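Local atomic coordinates of CBS domain-containing protein (Pyrococcus horikoshii, PDB entry 2YZI), a protein that is of unknown function but, as a pair of CBS domains, probably serves as a regulatory module, which in relatives often binds adenosyl nucleotides. Residues 116-120 / 121-125; 7-10 / 11-14. All coordinates share one frame; numbering follows the deposited sequence.

Contact 1. Residues 116-120 / 121-125; sequences GIFTL and SDLLE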
loop_
_atom_site.group_PDB
_atom_site.type_symbol
_atom_site.label_atom_id
_atom_site.label_comp_id
_atom_site.label_asym_id
_atom_site.label_seq_id
_atom_site.Cartn_x
_atom_site.Cartn_y
_atom_site.Cartn_z
ATOM N N GLY B 116 10.007 -10.637 -11.408
ATOM C CA GLY B 116 9.881 -9.312 -10.852
ATOM C C GLY B 116 8.538 -9.160 -10.183
ATOM O O GLY B 116 7.831 -10.143 -9.965
ATOM N N ILE B 117 8.192 -7.918 -9.868
ATOM C CA ILE B 117 6.934 -7.607 -9.221
ATOM C C ILE B 117 6.508 -6.200 -9.610
ATOM O O ILE B 117 7.353 -5.330 -9.823
ATOM C CB ILE B 117 7.081 -7.681 -7.691
ATOM C CG1 ILE B 117 5.713 -7.532 -7.024
ATOM C CG2 ILE B 117 8.052 -6.605 -7.211
ATOM C CD1 ILE B 117 5.764 -7.652 -5.523
ATOM N N PHE B 118 5.202 -5.983 -9.729
ATOM C CA PHE B 118 4.683 -4.665 -10.049
ATOM C C PHE B 118 3.814 -4.233 -8.875
ATOM O O PHE B 118 2.917 -4.963 -8.456
ATOM C CB PHE B 118 3.852 -4.687 -11.331
ATOM C CG PHE B 118 3.241 -3.348 -11.675
ATOM C CD1 PHE B 118 4.045 -2.272 -12.040
ATOM C CD2 PHE B 118 1.866 -3.164 -11.612
ATOM C CE1 PHE B 118 3.490 -1.018 -12.336
ATOM C CE2 PHE B 118 1.293 -1.908 -11.909
ATOM C CZ PHE B 118 2.111 -0.835 -12.271
ATOM N N THR B 119 4.087 -3.047 -8.344
ATOM C CA THR B 119 3.348 -2.543 -7.188
ATOM C C THR B 119 2.674 -1.211 -7.477
ATOM O O THR B 119 2.862 -0.635 -8.543
ATOM C CB THR B 119 4.296 -2.358 -5.970
ATOM O OG1 THR B 119 5.166 -1.237 -6.193
ATOM C CG2 THR B 119 5.140 -3.601 -5.771
ATOM N N LEU B 120 1.880 -0.724 -6.529
ATOM C CA LEU B 120 1.208 0.555 -6.720
ATOM C C LEU B 120 2.252 1.657 -6.713
ATOM O O LEU B 120 2.069 2.696 -7.346
ATOM C CB LEU B 120 0.158 0.801 -5.634
ATOM C CG LEU B 120 -1.077 -0.105 -5.720
ATOM C CD1 LEU B 120 -2.216 0.524 -4.940
ATOM C CD2 LEU B 120 -1.493 -0.298 -7.171
ATOM N N SER B 121 3.354 1.423 -6.004
ATOM C CA SER B 121 4.439 2.403 -5.965
ATOM C C SER B 121 5.031 2.513 -7.366
ATOM O O SER B 121 5.394 3.606 -7.807
ATOM C CB SER B 121 5.530 1.984 -4.977
ATOM O OG SER B 121 5.084 2.127 -3.640
ATOM N N ASP B 122 5.128 1.382 -8.060
ATOM C CA ASP B 122 5.649 1.384 -9.420
ATOM C C ASP B 122 4.722 2.214 -10.311
ATOM O O ASP B 122 5.185 2.965 -11.172
ATOM C CB ASP B 122 5.755 -0.038 -9.962
ATOM C CG ASP B 122 6.828 -0.845 -9.269
ATOM O OD1 ASP B 122 8.005 -0.428 -9.303
ATOM O OD2 ASP B 122 6.499 -1.905 -8.693
ATOM N N LEU B 123 3.415 2.076 -10.091
ATOM C CA LEU B 123 2.416 2.819 -10.849
ATOM C C LEU B 123 2.669 4.310 -10.680
ATOM O O LEU B 123 2.626 5.076 -11.644
ATOM C CB LEU B 123 1.014 2.492 -10.346
ATOM C CG LEU B 123 -0.120 3.302 -10.984
ATOM C CD1 LEU B 123 -0.172 3.000 -12.479
ATOM C CD2 LEU B 123 -1.457 2.965 -10.312
ATOM N N LEU B 124 2.914 4.712 -9.439
ATOM C CA LEU B 124 3.195 6.099 -9.122
ATOM C C LEU B 124 4.428 6.548 -9.896
ATOM O O LEU B 124 4.468 7.652 -10.453
ATOM C CB LEU B 124 3.448 6.262 -7.624
ATOM C CG LEU B 124 3.748 7.708 -7.219
ATOM C CD1 LEU B 124 2.533 8.577 -7.590
ATOM C CD2 LEU B 124 4.068 7.803 -5.724
ATOM N N GLU B 125 5.436 5.679 -9.922
ATOM C CA GLU B 125 6.684 5.957 -10.625
ATOM C C GLU B 125 6.412 6.184 -12.123
ATOM O O GLU B 125 6.937 7.125 -12.728
ATOM C CB GLU B 125 7.639 4.778 -10.449
ATOM C CG GLU B 125 9.089 5.153 -10.365
ATOM C CD GLU B 125 9.427 5.809 -9.049
ATOM O OE1 GLU B 125 8.935 6.924 -8.782
ATOM O OE2 GLU B 125 10.188 5.197 -8.276
#

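Contact 2. Residues 7-10 / 11-14; sequences APIK and VYMT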
loop_
_atom_site.group_PDB
_atom_site.type_symbol
_atom_site.label_atom_id
_atom_site.label_comp_id
_atom_site.label_asym_id
_atom_site.label_seq_id
_atom_site.Cartn_x
_atom_site.Cartn_y
_atom_site.Cartn_z
ATOM N N ALA B 7 1.740 -0.780 -23.490
ATOM C CA ALA B 7 3.069 -1.361 -23.292
ATOM C C ALA B 7 3.112 -2.540 -22.321
ATOM O O ALA B 7 2.347 -2.598 -21.367
ATOM C CB ALA B 7 4.031 -0.278 -22.830
ATOM N N PRO B 8 4.034 -3.487 -22.546
ATOM C CA PRO B 8 4.191 -4.675 -21.696
ATOM C C PRO B 8 4.573 -4.289 -20.278
ATOM O O PRO B 8 5.368 -3.363 -20.078
ATOM C CB PRO B 8 5.302 -5.445 -22.391
ATOM C CG PRO B 8 6.155 -4.347 -22.918
ATOM C CD PRO B 8 5.131 -3.409 -23.523
ATOM N N ILE B 9 4.027 -5.010 -19.300
ATOM C CA ILE B 9 4.297 -4.716 -17.897
ATOM C C ILE B 9 5.779 -4.785 -17.565
ATOM O O ILE B 9 6.231 -4.196 -16.590
ATOM C CB ILE B 9 3.533 -5.682 -16.941
ATOM C CG1 ILE B 9 3.445 -5.059 -15.545
ATOM C CG2 ILE B 9 4.255 -7.029 -16.831
ATOM C CD1 ILE B 9 2.630 -3.790 -15.498
ATOM N N LYS B 10 6.543 -5.491 -18.381
ATOM C CA LYS B 10 7.959 -5.611 -18.101
ATOM C C LYS B 10 8.712 -4.293 -18.065
ATOM O O LYS B 10 9.816 -4.236 -17.532
ATOM C CB LYS B 10 8.630 -6.575 -19.090
ATOM C CG LYS B 10 8.497 -6.235 -20.563
ATOM C CD LYS B 10 9.119 -7.366 -21.386
ATOM C CE LYS B 10 9.112 -7.081 -22.868
ATOM N NZ LYS B 10 9.710 -8.226 -23.619
ATOM N N VAL B 11 8.123 -3.229 -18.605
ATOM C CA VAL B 11 8.816 -1.946 -18.595
ATOM C C VAL B 11 8.566 -1.140 -17.318
ATOM O O VAL B 11 9.330 -0.233 -16.984
ATOM C CB VAL B 11 8.441 -1.075 -19.826
ATOM C CG1 VAL B 11 8.338 -1.947 -21.056
ATOM C CG2 VAL B 11 7.158 -0.314 -19.580
ATOM N N TYR B 12 7.505 -1.477 -16.597
ATOM C CA TYR B 12 7.183 -0.761 -15.369
ATOM C C TYR B 12 7.475 -1.585 -14.113
ATOM O O TYR B 12 7.440 -1.061 -13.000
ATOM C CB TYR B 12 5.712 -0.357 -15.378
ATOM C CG TYR B 12 5.278 0.358 -16.632
ATOM C CD1 TYR B 12 5.730 1.644 -16.918
ATOM C CD2 TYR B 12 4.404 -0.249 -17.532
ATOM C CE1 TYR B 12 5.316 2.312 -18.073
ATOM C CE2 TYR B 12 3.983 0.405 -18.691
ATOM C CZ TYR B 12 4.443 1.685 -18.950
ATOM O OH TYR B 12 4.024 2.339 -20.083
HETATM N N MSE B 13 7.759 -2.871 -14.289
HETATM C CA MSE B 13 8.054 -3.733 -13.152
HETATM C C MSE B 13 9.423 -3.447 -12.558
HETATM O O MSE B 13 10.251 -2.756 -13.159
HETATM C CB MSE B 13 8.012 -5.201 -13.561
HETATM C CG MSE B 13 9.060 -5.594 -14.586
HETATM SE SE MSE B 13 9.295 -7.527 -14.656
HETATM C CE MSE B 13 11.185 -7.580 -15.104
ATOM N N THR B 14 9.662 -4.006 -11.379
ATOM C CA THR B 14 10.940 -3.845 -10.701
ATOM C C THR B 14 11.529 -5.206 -10.323
ATOM O O THR B 14 10.825 -6.214 -10.324
ATOM C CB THR B 14 10.792 -3.021 -9.416
ATOM O OG1 THR B 14 12.027 -3.057 -8.694
ATOM C CG2 THR B 14 9.694 -3.598 -8.527
HETATM O O HOH W 1 10.975 -2.615 -15.690
#

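Contact 1. Residues 116-120 / 121-125
The ring of F118 and the carboxylate of D122 run past each other in opposite directions, their planes only 21° apart. CB of D122 meets the ring obliquely, 3.4 Å from CE1 of F118, and the backbone N of L123 also approaches the ring obliquely. Further along, CZ of F118 reaches CB of L123 at 4.0 Å. The carboxylate is gripped through one oxygen. T119 N donates to the anti lone pair of D122 OD2 at 2.7 Å, while the hydroxyl OG1 of T119 donates to OD2 at 2.9 Å from well above the carboxylate plane. In return, OG1 of T119 accepts from D122 N at 3.2 Å and, weakly, from S121 N. This reciprocal exchange is a capping box, with T119 at the N-cap where strand 113-119 turns into helix 120-127. CG of D122 stands anti to the carbonyl carbon (chi1 -69°), which swings the carboxylate back over the turn to T119. Were D122 an alanine, the CB touch on F118 would remain, but the T119 N-H would probably lose its acceptor and the T119 hydroxyl be freer to turn. The N-H of D122, and weakly that of S121, is thus met by a side-chain oxygen, and a carboxylate at this helix start, if ionised, would be expected to interact favourably with the helix dipole.

Contact 2. Residues 7-10 / 11-14
Backbone bonds from V11, Y12 and M13 to P8 and I9 wind this piece of chain into a tight turn. V11 N donates to P8 O at 3.1 Å and almost straight, with an N-H...O angle of 173°, although the donor stands above the carbonyl plane. I9 O takes two donors: Y12 N at 3.0 Å from above the carbonyl plane, and M13 N at 3.1 Å, lying nearly on the extension of the C=O bond. Water 1 lies within hydrogen-bonding distance of both K10 O and M13 O and bridges them. Among the side chains, Y12 places its hydroxyl where D4 N bonds to it.

The segment lies in the loop ahead of strand 19-20. It is tied to the second CBS repeat by backbone hydrogen bonds between A7 and L91, I9 and T89, and K10 and V87, and I9 and Y12 both pack on L91 and F118.

Packing joins the same residues at several spacings. CG of the P8 ring meets CG1 of V11 at 3.7 Å, the two side chains crossing at a slant. CG1 of V11 stands anti to the carbonyl carbon (chi1 -40°), which brings both methyl groups near P8 O and sets CG2 over the centre of the Y12 ring, 3.2 Å above its plane, in a CH-pi contact between chain neighbours. The same ring reaches back to A7, whose CB is 3.8 Å from OH of Y12. The selenomethionine at M13 has CG between the backbone N and the carbonyl carbon (chi1 63°), which brings CG to 3.3 Å from K10 O. K10, extended beyond CG, continues outward past V87 and N88.

In the fold
Contacts 1 and 2 lie in series along the chain, one near each end, yet their centres are about 9 Å apart and they touch directly. T14 N comes 3.1 Å from I117 O, probably a hydrogen bond, so the end of 11-14 runs beside strand 113-119. The methyl CG2 of T14 packs 3.6 Å from D122 OD2, next to the capping box, and Y12 O lies 3.6 Å from D122 CB. The 7-14 segment therefore lies against the strand-to-helix turn of the second CBS repeat. The helix of contact 1 also packs against the second subunit, L123 meeting L123 of that subunit, whereas contact 2 touches no other chain of the assembly.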